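Local structure of flavin-dependent monooxygenase, oxygenase subunit HsaA (Mycobacterium tuberculosis, 3AFF) at residues K230-W233 / G234-H237. The protein probably hydroxylates the phenolic ring of the secosteroid 3-HSA during cholesterol breakdown, using reduced flavin and molecular oxygen. Sequence-based numbering, arbitrary orientation.
Sequences KMPW and GTMH
Thr235, in the first turn of helix 233-259, lies alongside Pro232, the N-cap residue, with OG1 3.7 Å from the ring atom CG; that hydroxyl is hydrogen-bonded to Glu304 of helix 286-309. The Thr235 amide makes a weak hydrogen bond to Pro232 O, whose principal donor is Met236 N, at 2.8 Å and an N-H...O angle of 166°. The side chain of Met236 crosses that of Met231 at about a right angle, Met236 CG resting 3.6 Å from Met231 CB. His237 continues the helical bonding through its N, 2.8 Å from Trp233 O. One helical turn apart and both with CG anti to the backbone N (chi1 173° in Trp233), the side chains of Trp233 and His237 lie side by side: His237 CB makes a CH-pi contact over the five-membered ring of the indole, 3.9 Å from its centroid, and the imidazole forms an offset stack with the six-membered ring, planes 25° apart. Backbone bonds and the stack thus hold the helix start together, and the ring pair, which Tyr120 meets, probably lies beside the flavin site. A hydrogen bond to Glu374 satisfies the buried Trp233 NE1 and, with the His237 packing, probably helps to hold the indole's rotation.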
ATOM      1  N   LYS A 230      22.432  20.791 -34.016  1.00 19.86           N
ATOM      2  CA  LYS A 230      21.108  21.127 -33.511  1.00 21.35           C
ATOM      3  C   LYS A 230      20.755  20.462 -32.156  1.00 20.67           C
ATOM      4  O   LYS A 230      19.675  20.672 -31.649  1.00 20.91           O
ATOM      5  CB  LYS A 230      20.021  20.884 -34.582  1.00 22.53           C
ATOM      6  CG  LYS A 230      20.417  21.508 -35.953  1.00 23.87           C
ATOM      7  CD  LYS A 230      19.223  21.455 -36.913  1.00 25.86           C
ATOM      8  CE  LYS A 230      19.475  22.350 -38.166  1.00 29.58           C
ATOM      9  NZ  LYS A 230      20.458  21.626 -39.032  1.00 30.64           N
ATOM     10  N   MET A 231      21.686  19.735 -31.545  1.00 20.50           N
ATOM     11  CA  MET A 231      21.425  19.052 -30.248  1.00 20.18           C
ATOM     12  C   MET A 231      21.224  20.091 -29.137  1.00 19.77           C
ATOM     13  O   MET A 231      21.759  21.178 -29.243  1.00 18.88           O
ATOM     14  CB  MET A 231      22.602  18.124 -29.925  1.00 19.44           C
ATOM     15  CG  MET A 231      22.608  16.882 -30.774  1.00 18.54           C
ATOM     16  SD  MET A 231      21.310  15.665 -30.331  1.00 18.27           S
ATOM     17  CE  MET A 231      21.991  15.145 -28.791  1.00 13.12           C
ATOM     18  N   PRO A 232      20.368  19.802 -28.124  1.00 19.44           N
ATOM     19  CA  PRO A 232      20.174  20.827 -27.160  1.00 19.30           C
ATOM     20  C   PRO A 232      21.351  21.014 -26.195  1.00 19.51           C
ATOM     21  O   PRO A 232      22.012  20.052 -25.781  1.00 19.85           O
ATOM     22  CB  PRO A 232      18.910  20.396 -26.409  1.00 20.81           C
ATOM     23  CG  PRO A 232      18.695  18.992 -26.761  1.00 19.17           C
ATOM     24  CD  PRO A 232      19.528  18.612 -27.869  1.00 19.33           C
ATOM     25  N   TRP A 233      21.624  22.268 -25.877  1.00 18.95           N
ATOM     26  CA  TRP A 233      22.647  22.565 -24.864  1.00 17.75           C
ATOM     27  C   TRP A 233      22.390  21.822 -23.540  1.00 17.10           C
ATOM     28  O   TRP A 233      23.325  21.251 -22.951  1.00 15.52           O
ATOM     29  CB  TRP A 233      22.700  24.077 -24.633  1.00 18.65           C
ATOM     30  CG  TRP A 233      23.585  24.473 -23.500  1.00 18.80           C
ATOM     31  CD1 TRP A 233      23.206  24.670 -22.207  1.00 20.99           C
ATOM     32  CD2 TRP A 233      24.993  24.742 -23.555  1.00 19.54           C
ATOM     33  NE1 TRP A 233      24.291  25.050 -21.441  1.00 20.23           N
ATOM     34  CE2 TRP A 233      25.395  25.118 -22.253  1.00 19.23           C
ATOM     35  CE3 TRP A 233      25.952  24.741 -24.587  1.00 19.61           C
ATOM     36  CZ2 TRP A 233      26.742  25.434 -21.931  1.00 21.48           C
ATOM     37  CZ3 TRP A 233      27.277  25.064 -24.270  1.00 19.01           C
ATOM     38  CH2 TRP A 233      27.653  25.427 -22.950  1.00 19.92           C
ATOM     39  N   GLY A 234      21.123  21.818 -23.136  1.00 18.79           N
ATOM     40  CA  GLY A 234      20.688  21.273 -21.819  1.00 20.03           C
ATOM     41  C   GLY A 234      20.880  19.768 -21.699  1.00 20.24           C
ATOM     42  O   GLY A 234      20.914  19.218 -20.569  1.00 19.49           O
ATOM     43  N   THR A 235      20.968  19.081 -22.852  1.00 19.57           N
ATOM     44  CA  THR A 235      21.449  17.707 -22.916  1.00 19.27           C
ATOM     45  C   THR A 235      22.930  17.592 -23.123  1.00 19.71           C
ATOM     46  O   THR A 235      23.617  16.825 -22.401  1.00 20.80           O
ATOM     47  CB  THR A 235      20.660  16.821 -23.958  1.00 19.79           C
ATOM     48  OG1 THR A 235      19.248  16.955 -23.719  1.00 20.40           O
ATOM     49  CG2 THR A 235      20.993  15.328 -23.784  1.00 21.05           C
ATOM     50  N   MET A 236      23.476  18.332 -24.073  1.00 19.55           N
ATOM     51  CA  MET A 236      24.911  18.110 -24.422  1.00 19.09           C
ATOM     52  C   MET A 236      25.859  18.473 -23.266  1.00 17.54           C
ATOM     53  O   MET A 236      26.834  17.834 -22.992  1.00 16.68           O
ATOM     54  CB  MET A 236      25.270  18.925 -25.671  1.00 18.74           C
ATOM     55  CG  MET A 236      24.617  18.382 -26.975  1.00 19.92           C
ATOM     56  SD  MET A 236      25.358  16.839 -27.545  1.00 22.87           S
ATOM     57  CE  MET A 236      26.931  17.312 -28.198  1.00 23.19           C
ATOM     58  N   HIS A 237      25.540  19.554 -22.600  1.00 18.16           N
ATOM     59  CA  HIS A 237      26.395  20.122 -21.579  1.00 17.33           C
ATOM     60  C   HIS A 237      26.479  19.208 -20.345  1.00 17.25           C
ATOM     61  O   HIS A 237      27.606  18.845 -19.961  1.00 16.22           O
ATOM     62  CB  HIS A 237      25.963  21.598 -21.225  1.00 18.37           C
ATOM     63  CG  HIS A 237      26.740  22.201 -20.103  1.00 18.10           C
ATOM     64  ND1 HIS A 237      28.117  22.137 -20.034  1.00 19.74           N
ATOM     65  CD2 HIS A 237      26.343  22.906 -19.018  1.00 19.38           C
ATOM     66  CE1 HIS A 237      28.528  22.716 -18.918  1.00 21.50           C
ATOM     67  NE2 HIS A 237      27.476  23.236 -18.312  1.00 19.48           N
TER